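PDB 3GF8: putative polysaccharide binding proteins (DUF1812) from Bacteroides thetaiotaomicron VPI-5482, which is probably an outer-membrane lipoprotein of the FimB/Mfa2 family that takes part in the assembly of fimbriae on the bacterial surface. Local coordinates for residues D171-S177 and R221-L227. Sequence-based numbering, arbitrary orientation.
Sequences DYEIIES and RKTRLVL
Arg-221 meets the carboxylate of Glu-176 through NH1, which lies 2.8 Å from Glu-176 OE2 in a salt bridge. The bond leaves almost within the guanidinium plane but strikes OE2 from above the carboxylate, the two planes being 68° apart. Ser-177 OG takes a second bond from NH1, and Ser-177 N donates to OE2 from the opposite face of the carboxylate, so this oxygen is gripped from both faces. Lys-222 contributes its backbone N, bridged by a water to Glu-176 OE1. Thr-223 OG1 donates to Glu-176 OE1 over 2.6 Å, on the anti side of that oxygen, while the methyl CG2 packs on Ile-174 CG2. Glu-176 reaches these donors because CG stands anti to its backbone N (chi1 -169°) and the chain then bends at chi2. With an alanine here in place of the glutamate, the Arg-221 guanidinium would probably lose its countercharge and the Thr-223 hydroxyl its acceptor.

From Arg-224 onward the evidence is that of antiparallel pairing. Arg-224 O accepts from Ile-175 N, and the return bond, Arg-224 N to Ile-175 O, is weak at 3.3 Å. Over one face of the guanidinium sits Ile-175 CD1, 3.8 Å from Arg-224 NH2, while NH1 forms a salt bridge with Asp-238 on the next strand. Leu-225 faces the same side as Ile-174, against Phe-154. Val-226 N donates to Glu-173 O and Val-226 O accepts from Glu-173 N, both at 2.9 Å. Val-226 CG2 touches Ile-175 CD1 at 3.5 Å. Leu-227 CG lies obliquely against the ring, 3.7 Å from Tyr-172 CD2.

Tyr-172, Ile-174, Leu-225 and Leu-227 thus look toward strands 139-158 and 209-214, an arrangement characteristic of a beta-sandwich, here with antiparallel neighbours in one sheet and consistent with the transthyretin-like fold of fimbrial proteins.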
ATOM      1  N   ASP A 171     -17.900 -12.759   8.827  1.00 33.97           N
ATOM      2  CA  ASP A 171     -16.763 -12.623   7.939  1.00 35.60           C
ATOM      3  C   ASP A 171     -16.524 -11.160   7.516  1.00 33.51           C
ATOM      4  O   ASP A 171     -17.466 -10.344   7.461  1.00 30.60           O
ATOM      5  CB  ASP A 171     -16.987 -13.427   6.678  1.00 37.16           C
ATOM      6  CG  ASP A 171     -17.036 -14.910   6.934  1.00 50.90           C
ATOM      7  OD1 ASP A 171     -16.433 -15.382   7.950  1.00 55.64           O
ATOM      8  OD2 ASP A 171     -17.700 -15.582   6.102  1.00 56.31           O
ATOM      9  N   TYR A 172     -15.270 -10.880   7.164  1.00 29.06           N
ATOM     10  CA  TYR A 172     -14.764  -9.534   6.933  1.00 26.48           C
ATOM     11  C   TYR A 172     -14.022  -9.498   5.635  1.00 28.95           C
ATOM     12  O   TYR A 172     -13.133 -10.338   5.407  1.00 25.01           O
ATOM     13  CB  TYR A 172     -13.791  -9.161   8.022  1.00 27.00           C
ATOM     14  CG  TYR A 172     -14.347  -9.351   9.391  1.00 27.86           C
ATOM     15  CD1 TYR A 172     -14.337 -10.610  10.000  1.00 25.86           C
ATOM     16  CD2 TYR A 172     -14.930  -8.288  10.067  1.00 28.22           C
ATOM     17  CE1 TYR A 172     -14.883 -10.789  11.276  1.00 26.20           C
ATOM     18  CE2 TYR A 172     -15.413  -8.437  11.325  1.00 24.05           C
ATOM     19  CZ  TYR A 172     -15.422  -9.713  11.917  1.00 27.77           C
ATOM     20  OH  TYR A 172     -15.950  -9.861  13.177  1.00 35.18           O
ATOM     21  N   GLU A 173     -14.375  -8.510   4.809  1.00 26.64           N
ATOM     22  CA  GLU A 173     -13.737  -8.282   3.545  1.00 31.12           C
ATOM     23  C   GLU A 173     -13.470  -6.805   3.251  1.00 30.67           C
ATOM     24  O   GLU A 173     -14.294  -5.935   3.556  1.00 30.22           O
ATOM     25  CB  GLU A 173     -14.643  -8.766   2.402  1.00 33.47           C
ATOM     26  CG  GLU A 173     -15.165 -10.172   2.489  1.00 35.18           C
ATOM     27  CD  GLU A 173     -16.160 -10.413   1.368  1.00 36.51           C
ATOM     28  OE1 GLU A 173     -15.730 -10.676   0.213  1.00 25.19           O
ATOM     29  OE2 GLU A 173     -17.372 -10.289   1.642  1.00 36.38           O
ATOM     30  N   ILE A 174     -12.332  -6.557   2.616  1.00 28.31           N
ATOM     31  CA  ILE A 174     -12.053  -5.311   1.929  1.00 26.56           C
ATOM     32  C   ILE A 174     -12.092  -5.726   0.451  1.00 27.00           C
ATOM     33  O   ILE A 174     -11.431  -6.706   0.077  1.00 29.18           O
ATOM     34  CB  ILE A 174     -10.682  -4.729   2.344  1.00 26.22           C
ATOM     35  CG1 ILE A 174     -10.740  -4.283   3.825  1.00 30.01           C
ATOM     36  CG2 ILE A 174     -10.291  -3.578   1.434  1.00 16.68           C
ATOM     37  CD1 ILE A 174      -9.487  -3.628   4.377  1.00 26.26           C
ATOM     38  N   ILE A 175     -12.897  -5.029  -0.357  1.00 23.49           N
ATOM     39  CA  ILE A 175     -13.159  -5.411  -1.753  1.00 25.10           C
ATOM     40  C   ILE A 175     -12.673  -4.311  -2.689  1.00 23.58           C
ATOM     41  O   ILE A 175     -13.077  -3.191  -2.584  1.00 24.29           O
ATOM     42  CB  ILE A 175     -14.661  -5.721  -1.995  1.00 26.42           C
ATOM     43  CG1 ILE A 175     -15.082  -6.884  -1.090  1.00 25.91           C
ATOM     44  CG2 ILE A 175     -14.931  -6.027  -3.510  1.00 15.29           C
ATOM     45  CD1 ILE A 175     -16.595  -7.100  -0.904  1.00 30.66           C
ATOM     46  N   GLU A 176     -11.741  -4.638  -3.559  1.00 26.16           N
ATOM     47  CA  GLU A 176     -11.218  -3.681  -4.502  1.00 23.69           C
ATOM     48  C   GLU A 176     -10.447  -4.426  -5.582  1.00 25.47           C
ATOM     49  O   GLU A 176      -9.973  -5.536  -5.356  1.00 26.83           O
ATOM     50  CB  GLU A 176     -10.312  -2.690  -3.788  1.00 19.35           C
ATOM     51  CG  GLU A 176      -9.920  -1.489  -4.628  1.00 28.36           C
ATOM     52  CD  GLU A 176     -11.116  -0.809  -5.248  1.00 21.46           C
ATOM     53  OE1 GLU A 176     -11.818  -0.065  -4.541  1.00 29.50           O
ATOM     54  OE2 GLU A 176     -11.353  -1.056  -6.445  1.00 24.42           O
ATOM     55  N   SER A 177     -10.340  -3.808  -6.755  1.00 26.27           N
ATOM     56  CA  SER A 177      -9.575  -4.346  -7.867  1.00 25.78           C
ATOM     57  C   SER A 177      -8.279  -3.530  -8.013  1.00 25.46           C
ATOM     58  O   SER A 177      -7.953  -2.985  -9.069  1.00 28.57           O
ATOM     59  CB  SER A 177     -10.424  -4.306  -9.139  1.00 26.34           C
ATOM     60  OG  SER A 177     -10.790  -2.984  -9.427  1.00 24.03           O
ATOM     61  N   ARG A 221     -11.356   5.869  -5.669  1.00 29.25           N
ATOM     62  CA  ARG A 221     -12.010   4.551  -5.593  1.00 29.49           C
ATOM     63  C   ARG A 221     -13.063   4.478  -4.504  1.00 29.69           C
ATOM     64  O   ARG A 221     -13.137   5.366  -3.655  1.00 33.95           O
ATOM     65  CB  ARG A 221     -10.967   3.448  -5.397  1.00 32.32           C
ATOM     66  CG  ARG A 221     -10.129   3.218  -6.649  1.00 25.80           C
ATOM     67  CD  ARG A 221     -10.671   2.135  -7.466  1.00 32.36           C
ATOM     68  NE  ARG A 221      -9.989   2.016  -8.760  1.00 29.81           N
ATOM     69  CZ  ARG A 221      -9.746   0.869  -9.396  1.00 31.63           C
ATOM     70  NH1 ARG A 221     -10.040  -0.309  -8.855  1.00 29.87           N
ATOM     71  NH2 ARG A 221      -9.150   0.887 -10.574  1.00 23.14           N
ATOM     72  N   LYS A 222     -13.885   3.425  -4.527  1.00 29.92           N
ATOM     73  CA  LYS A 222     -14.939   3.252  -3.533  1.00 29.72           C
ATOM     74  C   LYS A 222     -14.765   1.951  -2.776  1.00 29.96           C
ATOM     75  O   LYS A 222     -15.748   1.253  -2.480  1.00 30.91           O
ATOM     76  CB  LYS A 222     -16.316   3.296  -4.179  1.00 32.39           C
ATOM     77  CG  LYS A 222     -16.707   4.655  -4.793  1.00 34.39           C
ATOM     78  CD  LYS A 222     -17.938   4.475  -5.659  1.00 43.68           C
ATOM     79  CE  LYS A 222     -18.706   5.780  -5.889  1.00 52.93           C
ATOM     80  NZ  LYS A 222     -18.056   6.608  -6.946  1.00 57.19           N
ATOM     81  N   THR A 223     -13.511   1.673  -2.416  1.00 28.73           N
ATOM     82  CA  THR A 223     -13.108   0.462  -1.709  1.00 25.75           C
ATOM     83  C   THR A 223     -14.013   0.182  -0.538  1.00 27.23           C
ATOM     84  O   THR A 223     -14.245   1.031   0.312  1.00 30.72           O
ATOM     85  CB  THR A 223     -11.665   0.611  -1.221  1.00 27.45           C
ATOM     86  OG1 THR A 223     -10.841   0.904  -2.357  1.00 23.63           O
ATOM     87  CG2 THR A 223     -11.187  -0.667  -0.509  1.00 20.03           C
ATOM     88  N   ARG A 224     -14.527  -1.027  -0.500  1.00 28.93           N
ATOM     89  CA  ARG A 224     -15.570  -1.386   0.444  1.00 28.56           C
ATOM     90  C   ARG A 224     -15.080  -2.191   1.615  1.00 27.41           C
ATOM     91  O   ARG A 224     -14.270  -3.084   1.415  1.00 24.21           O
ATOM     92  CB  ARG A 224     -16.615  -2.261  -0.267  1.00 28.45           C
ATOM     93  CG  ARG A 224     -17.454  -1.502  -1.291  1.00 33.48           C
ATOM     94  CD  ARG A 224     -18.781  -2.190  -1.488  1.00 43.53           C
ATOM     95  NE  ARG A 224     -18.631  -3.350  -2.337  1.00 39.78           N
ATOM     96  CZ  ARG A 224     -19.372  -4.455  -2.294  1.00 38.75           C
ATOM     97  NH1 ARG A 224     -20.332  -4.624  -1.400  1.00 36.64           N
ATOM     98  NH2 ARG A 224     -19.114  -5.428  -3.163  1.00 39.31           N
ATOM     99  N   LEU A 225     -15.634  -1.929   2.813  1.00 25.56           N
ATOM    100  CA  LEU A 225     -15.504  -2.846   3.943  1.00 23.56           C
ATOM    101  C   LEU A 225     -16.871  -3.493   4.093  1.00 23.93           C
ATOM    102  O   LEU A 225     -17.877  -2.798   4.264  1.00 27.53           O
ATOM    103  CB  LEU A 225     -15.099  -2.127   5.233  1.00 23.97           C
ATOM    104  CG  LEU A 225     -15.167  -2.941   6.538  1.00 29.72           C
ATOM    105  CD1 LEU A 225     -14.139  -4.107   6.525  1.00 26.07           C
ATOM    106  CD2 LEU A 225     -14.961  -2.061   7.785  1.00 19.19           C
ATOM    107  N   VAL A 226     -16.907  -4.818   4.009  1.00 23.80           N
ATOM    108  CA  VAL A 226     -18.147  -5.596   4.043  1.00 25.63           C
ATOM    109  C   VAL A 226     -18.051  -6.698   5.096  1.00 25.30           C
ATOM    110  O   VAL A 226     -17.121  -7.508   5.094  1.00 26.52           O
ATOM    111  CB  VAL A 226     -18.438  -6.276   2.687  1.00 27.69           C
ATOM    112  CG1 VAL A 226     -19.807  -7.025   2.734  1.00 22.49           C
ATOM    113  CG2 VAL A 226     -18.387  -5.264   1.539  1.00 25.43           C
ATOM    114  N   LEU A 227     -19.024  -6.705   5.999  1.00 26.10           N
ATOM    115  CA  LEU A 227     -19.199  -7.743   6.992  1.00 25.93           C
ATOM    116  C   LEU A 227     -20.413  -8.600   6.634  1.00 27.14           C
ATOM    117  O   LEU A 227     -21.472  -8.082   6.284  1.00 30.11           O
ATOM    118  CB  LEU A 227     -19.385  -7.126   8.382  1.00 25.80           C
ATOM    119  CG  LEU A 227     -18.125  -6.771   9.154  1.00 25.64           C
ATOM    120  CD1 LEU A 227     -17.193  -5.776   8.418  1.00 21.99           C
ATOM    121  CD2 LEU A 227     -18.536  -6.232  10.495  1.00 28.41           C
TER
HETATM  122  O   HOH W   1     -18.029  -9.977   4.286  1.00 31.30           O
HETATM  123  O   HOH W   2     -13.948   0.806  -5.799  1.00 27.41           O
HETATM  124  O   HOH W   3      -8.618  -1.845 -11.478  1.00 20.38           O